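Local coordinates for DMATS type aromatic prenyltransferase (Streptomyces coelicolor, PDB 6ZS0), which probably catalyses the transfer of a dimethylallyl group to C5 of the tryptophan indole, as a 5-dimethylallyltryptophan synthase with an ABBA-barrel fold, at residues Pro276-Val281 / Ser344-Thr349; Arg290-Leu295 / Met300-Leu305. All blocks are in the same frame, centred on the assembly; numbering follows the deposited sequence.

Contact 1 (Pro276-Val281 / Ser344-Thr349); sequences PVRDYV and SSEAYT
In Arg-278, CG sits beside both the backbone N and the carbonyl carbon (chi1 63°), and the chain then runs extended to CD before bending at chi3 (-68°). The bend brings NH2 near Ser-344 and Glu-346. Glu-346 has CG anti to its own carbonyl carbon (chi1 -67°), and its carboxylate ends near the arginine. Arg-278 NH2 and Glu-346 OE2 remain 4.4 Å apart. OE2 sits far to one side of the plane of the guanidinium, so this is a longer-range charge attraction and not a salt bridge. Water 1 lies in the guanidinium plane, at the edge. The oxygen of water 1 accepts from Arg-278 NH2 at 3.1 Å. The same water donates a weak bond to Glu-346 OE2. The contact bridges one end of the ABBA barrel, where strands 270-275 and 338-344 both run out into loops. Strand 324-332 lies between them in the sheet. Arg-278 lies in a short 3-10 turn after strand 270-275. A type I turn from Glu-346 to Thr-349 follows strand 338-344. Ser-344 OG is held by a hydrogen bond with Gly-322 O. A second water sits between Ser-344 OG and Arg-278 NH2, but its 2.4 Å distance from Arg-278 NH2 is too short to be trusted. Arg-278 also has Asp-59 as a long, weak ion-pair partner.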
loop_
_atom_site.group_PDB
_atom_site.type_symbol
_atom_site.label_atom_id
_atom_site.label_comp_id
_atom_site.label_asym_id
_atom_site.label_seq_id
_atom_site.Cartn_x
_atom_site.Cartn_y
_atom_site.Cartn_z
ATOM N N PRO A 276 2.157 -9.180 6.872
ATOM C CA PRO A 276 1.608 -8.272 7.888
ATOM C C PRO A 276 2.358 -8.422 9.225
ATOM O O PRO A 276 1.820 -8.957 10.204
ATOM C CB PRO A 276 0.142 -8.697 7.957
ATOM C CG PRO A 276 0.169 -10.152 7.627
ATOM C CD PRO A 276 1.261 -10.306 6.590
ATOM N N VAL A 277 3.566 -7.863 9.251
ATOM C CA VAL A 277 4.527 -8.066 10.377
ATOM C C VAL A 277 3.896 -7.604 11.697
ATOM O O VAL A 277 4.236 -8.172 12.731
ATOM C CB VAL A 277 5.858 -7.353 10.099
ATOM C CG1 VAL A 277 5.705 -5.876 9.964
ATOM C CG2 VAL A 277 6.905 -7.657 11.164
ATOM N N ARG A 278 2.967 -6.635 11.673
ATOM C CA ARG A 278 2.366 -6.108 12.927
ATOM C C ARG A 278 1.659 -7.210 13.690
ATOM O O ARG A 278 1.430 -7.038 14.894
ATOM C CB ARG A 278 1.418 -4.919 12.694
ATOM C CG ARG A 278 0.180 -5.197 11.853
ATOM C CD ARG A 278 -0.744 -3.995 11.918
ATOM N NE ARG A 278 -1.261 -3.905 13.277
ATOM C CZ ARG A 278 -1.779 -2.809 13.863
ATOM N NH1 ARG A 278 -2.179 -2.881 15.112
ATOM N NH2 ARG A 278 -1.896 -1.683 13.211
ATOM N N ASP A 279 1.213 -8.288 13.021
ATOM C CA ASP A 279 0.490 -9.402 13.679
ATOM C C ASP A 279 1.466 -10.407 14.294
ATOM O O ASP A 279 0.997 -11.277 14.969
ATOM C CB ASP A 279 -0.422 -10.124 12.693
ATOM C CG ASP A 279 -1.634 -9.334 12.277
ATOM O OD1 ASP A 279 -1.840 -8.226 12.816
ATOM O OD2 ASP A 279 -2.423 -9.891 11.483
ATOM N N TYR A 280 2.776 -10.231 14.119
ATOM C CA TYR A 280 3.772 -11.310 14.416
ATOM C C TYR A 280 4.874 -10.796 15.339
ATOM O O TYR A 280 5.892 -11.495 15.465
ATOM C CB TYR A 280 4.362 -11.883 13.113
ATOM C CG TYR A 280 3.292 -12.479 12.229
ATOM C CD1 TYR A 280 2.519 -13.528 12.664
ATOM C CD2 TYR A 280 3.037 -11.972 10.969
ATOM C CE1 TYR A 280 1.493 -14.048 11.898
ATOM C CE2 TYR A 280 2.039 -12.492 10.166
ATOM C CZ TYR A 280 1.264 -13.545 10.627
ATOM O OH TYR A 280 0.229 -14.050 9.890
ATOM N N VAL A 281 4.690 -9.638 15.958
ATOM C CA VAL A 281 5.714 -9.013 16.836
ATOM C C VAL A 281 5.079 -8.620 18.166
ATOM O O VAL A 281 3.876 -8.403 18.202
ATOM C CB VAL A 281 6.319 -7.775 16.170
ATOM C CG1 VAL A 281 7.095 -8.145 14.933
ATOM C CG2 VAL A 281 5.257 -6.735 15.865
ATOM N N SER A 344 2.099 2.984 9.313
ATOM C CA SER A 344 0.761 3.377 9.774
ATOM C C SER A 344 0.774 4.842 10.214
ATOM O O SER A 344 1.658 5.231 10.963
ATOM C CB SER A 344 0.325 2.467 10.910
ATOM O OG SER A 344 0.185 1.119 10.453
ATOM N N SER A 345 -0.223 5.624 9.829
ATOM C CA SER A 345 -0.367 7.017 10.296
ATOM C C SER A 345 -0.783 7.057 11.776
ATOM O O SER A 345 -0.284 7.880 12.518
ATOM C CB SER A 345 -1.318 7.766 9.402
ATOM O OG SER A 345 -1.684 8.991 10.006
ATOM N N GLU A 346 -1.703 6.198 12.195
ATOM C CA GLU A 346 -2.191 6.097 13.602
ATOM C C GLU A 346 -2.748 7.453 14.061
ATOM O O GLU A 346 -2.582 7.822 15.223
ATOM C CB GLU A 346 -1.082 5.472 14.464
ATOM C CG GLU A 346 -0.843 4.011 14.064
ATOM C CD GLU A 346 -0.155 3.098 15.057
ATOM O OE1 GLU A 346 0.123 3.543 16.160
ATOM O OE2 GLU A 346 0.100 1.931 14.698
ATOM N N ALA A 347 -3.511 8.116 13.204
ATOM C CA ALA A 347 -4.181 9.385 13.539
ATOM C C ALA A 347 -5.228 9.154 14.631
ATOM O O ALA A 347 -5.636 10.165 15.261
ATOM C CB ALA A 347 -4.826 9.981 12.318
ATOM N N TYR A 348 -5.716 7.918 14.793
ATOM C CA TYR A 348 -6.801 7.585 15.746
ATOM C C TYR A 348 -6.262 6.657 16.828
ATOM O O TYR A 348 -7.068 6.023 17.503
ATOM C CB TYR A 348 -7.984 7.036 14.967
ATOM C CG TYR A 348 -8.616 8.051 14.067
ATOM C CD1 TYR A 348 -9.279 9.159 14.594
ATOM C CD2 TYR A 348 -8.523 7.952 12.689
ATOM C CE1 TYR A 348 -9.851 10.108 13.766
ATOM C CE2 TYR A 348 -9.111 8.882 11.854
ATOM C CZ TYR A 348 -9.784 9.969 12.390
ATOM O OH TYR A 348 -10.335 10.900 11.561
ATOM N N THR A 349 -4.951 6.601 16.999
ATOM C CA THR A 349 -4.307 5.769 18.039
ATOM C C THR A 349 -3.588 6.729 18.985
ATOM O O THR A 349 -2.451 7.121 18.669
ATOM C CB THR A 349 -3.450 4.680 17.384
ATOM O OG1 THR A 349 -4.282 4.009 16.422
ATOM C CG2 THR A 349 -2.914 3.673 18.374
HETATM O O HOH W 1 -3.020 0.890 14.577
HETATM O O HOH W 2 -1.820 -0.455 11.121
#

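Contact 2 (Arg290-Leu295 / Met300-Leu305); sequences RASTVL and MDASVL
A helix-loop-helix connection on the outer, helical layer of the ABBA barrel brings Leu-295 of helix 284-297 against Met-300, Ala-302 and Leu-305, which lie in the loop and at the start of helix 303-312. One backbone bond ties the two segments. Met-300 N donates to Leu-295 O at 3.0 Å. The rest is apolar packing. Leu-295 has CG beside its backbone N and anti to its carbonyl carbon (chi1 -75°), and its two methyls serve different partners. Leu-295 CD1 meets Ala-302 CB at 3.7 Å and comes near Leu-305. Leu-295 CD2 lies 4.0 Å from Met-300 CE. The Met-300 chain bends at chi3 to bring this methyl in, and the two side chains cross at about a right angle. One turn back on the helix, Ala-291 CB presses on Leu-305 CD2 at 3.5 Å, tighter than usual for two carbons. Ser-292 OG lies over Ala-302 CB at 3.4 Å, while OG is hydrogen-bonded to Leu-288 O in its own helix. Val-339 and Phe-70, on the last and first strands of the barrel, pack on both Leu-295 and Met-300. With only an alanine at Leu-295, a gap is likely to open between Ala-302 CB and Met-300 CE, and the methionine methyl would lose one of its supports. The second helix is capped at its start by Asp-301. Asp-301 OD2 accepts a weak bond from Ser-303 N, and Asp-301 OD1 takes Ser-303 OG on its syn lone pair at 2.6 Å.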
loop_
_atom_site.group_PDB
_atom_site.type_symbol
_atom_site.label_atom_id
_atom_site.label_comp_id
_atom_site.label_asym_id
_atom_site.label_seq_id
_atom_site.Cartn_x
_atom_site.Cartn_y
_atom_site.Cartn_z
ATOM N N ARG A 290 13.502 -6.675 12.586
ATOM C CA ARG A 290 13.303 -7.615 11.456
ATOM C C ARG A 290 13.448 -6.869 10.137
ATOM O O ARG A 290 14.111 -7.373 9.238
ATOM C CB ARG A 290 11.926 -8.269 11.532
ATOM C CG ARG A 290 11.763 -9.187 12.725
ATOM C CD ARG A 290 10.413 -9.856 12.773
ATOM N NE ARG A 290 10.130 -10.464 14.056
ATOM C CZ ARG A 290 8.971 -11.031 14.373
ATOM N NH1 ARG A 290 8.007 -11.136 13.466
ATOM N NH2 ARG A 290 8.781 -11.507 15.587
ATOM N N ALA A 291 12.856 -5.682 10.010
ATOM C CA ALA A 291 13.027 -4.885 8.780
ATOM C C ALA A 291 14.512 -4.630 8.528
ATOM O O ALA A 291 14.957 -4.716 7.345
ATOM C CB ALA A 291 12.276 -3.605 8.901
ATOM N N SER A 292 15.249 -4.292 9.582
ATOM C CA SER A 292 16.693 -3.957 9.476
ATOM C C SER A 292 17.457 -5.187 8.965
ATOM O O SER A 292 18.320 -5.025 8.093
ATOM C CB SER A 292 17.210 -3.431 10.778
ATOM O OG SER A 292 16.582 -2.204 11.115
ATOM N N THR A 293 17.124 -6.381 9.446
ATOM C CA THR A 293 17.728 -7.669 8.992
ATOM C C THR A 293 17.444 -7.884 7.500
ATOM O O THR A 293 18.369 -8.243 6.762
ATOM C CB THR A 293 17.240 -8.854 9.823
ATOM O OG1 THR A 293 17.584 -8.584 11.183
ATOM C CG2 THR A 293 17.839 -10.169 9.368
ATOM N N VAL A 294 16.214 -7.673 7.052
ATOM C CA VAL A 294 15.850 -7.864 5.616
ATOM C C VAL A 294 16.659 -6.892 4.760
ATOM O O VAL A 294 17.182 -7.300 3.691
ATOM C CB VAL A 294 14.343 -7.678 5.383
ATOM C CG1 VAL A 294 14.011 -7.741 3.898
ATOM C CG2 VAL A 294 13.536 -8.711 6.165
ATOM N N LEU A 295 16.735 -5.636 5.181
ATOM C CA LEU A 295 17.469 -4.603 4.429
ATOM C C LEU A 295 18.941 -5.021 4.317
ATOM O O LEU A 295 19.492 -5.016 3.167
ATOM C CB LEU A 295 17.302 -3.259 5.137
ATOM C CG LEU A 295 15.936 -2.607 4.962
ATOM C CD1 LEU A 295 15.787 -1.438 5.926
ATOM C CD2 LEU A 295 15.741 -2.139 3.526
ATOM N N MET A 300 21.431 -3.140 1.964
ATOM C CA MET A 300 20.916 -1.750 2.155
ATOM C C MET A 300 21.043 -1.344 3.620
ATOM O O MET A 300 21.035 -2.234 4.479
ATOM C CB MET A 300 19.467 -1.624 1.668
ATOM C CG MET A 300 19.398 -1.812 0.164
ATOM S SD MET A 300 17.782 -1.723 -0.577
ATOM C CE MET A 300 17.078 -3.291 -0.053
ATOM N N ASP A 301 21.200 -0.045 3.866
ATOM C CA ASP A 301 21.260 0.559 5.223
ATOM C C ASP A 301 19.841 0.767 5.750
ATOM O O ASP A 301 18.984 1.124 4.939
ATOM C CB ASP A 301 21.974 1.911 5.208
ATOM C CG ASP A 301 21.784 2.705 6.491
ATOM O OD1 ASP A 301 21.214 3.806 6.432
ATOM O OD2 ASP A 301 22.166 2.207 7.528
ATOM N N ALA A 302 19.647 0.620 7.065
ATOM C CA ALA A 302 18.337 0.678 7.756
ATOM C C ALA A 302 18.165 1.957 8.599
ATOM O O ALA A 302 17.077 2.155 9.118
ATOM C CB ALA A 302 18.201 -0.545 8.614
ATOM N N SER A 303 19.186 2.814 8.752
ATOM C CA SER A 303 19.098 4.026 9.610
ATOM C C SER A 303 17.957 4.954 9.142
ATOM O O SER A 303 17.311 5.567 9.998
ATOM C CB SER A 303 20.434 4.754 9.684
ATOM O OG SER A 303 20.768 5.327 8.438
ATOM N N VAL A 304 17.678 5.035 7.840
ATOM C CA VAL A 304 16.570 5.896 7.335
ATOM C C VAL A 304 15.245 5.369 7.903
ATOM O O VAL A 304 14.424 6.182 8.301
ATOM C CB VAL A 304 16.543 6.000 5.796
ATOM C CG1 VAL A 304 15.226 6.542 5.268
ATOM C CG2 VAL A 304 17.676 6.862 5.271
ATOM N N LEU A 305 15.055 4.055 7.977
ATOM C CA LEU A 305 13.778 3.496 8.496
ATOM C C LEU A 305 13.633 3.821 9.986
ATOM O O LEU A 305 12.509 4.104 10.404
ATOM C CB LEU A 305 13.708 1.998 8.236
ATOM C CG LEU A 305 12.402 1.328 8.670
ATOM C CD1 LEU A 305 11.187 1.844 7.886
ATOM C CD2 LEU A 305 12.511 -0.177 8.518
#

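In the fold
From the N terminus, the chain builds eight barrel strands before it leaves strand 270-275 into the loop 276-281. Helix 284-297 follows. Contact 2 closes a very short loop, joining that helix to the start of helix 303-312. The chain then returns through strands 324-332 and 338-344, and contact 1 closes a much longer loop as the last strand ends. Contact 2 is therefore nested inside contact 1. Their centres are about 18 Å apart, but Tyr-280 O and Arg-290 NH2 link them by a probable hydrogen bond of 2.9 Å. Contact 1 links the exits of the eighth and tenth strands across the ninth, while contact 2 holds together the helix pair inserted between the eighth and ninth.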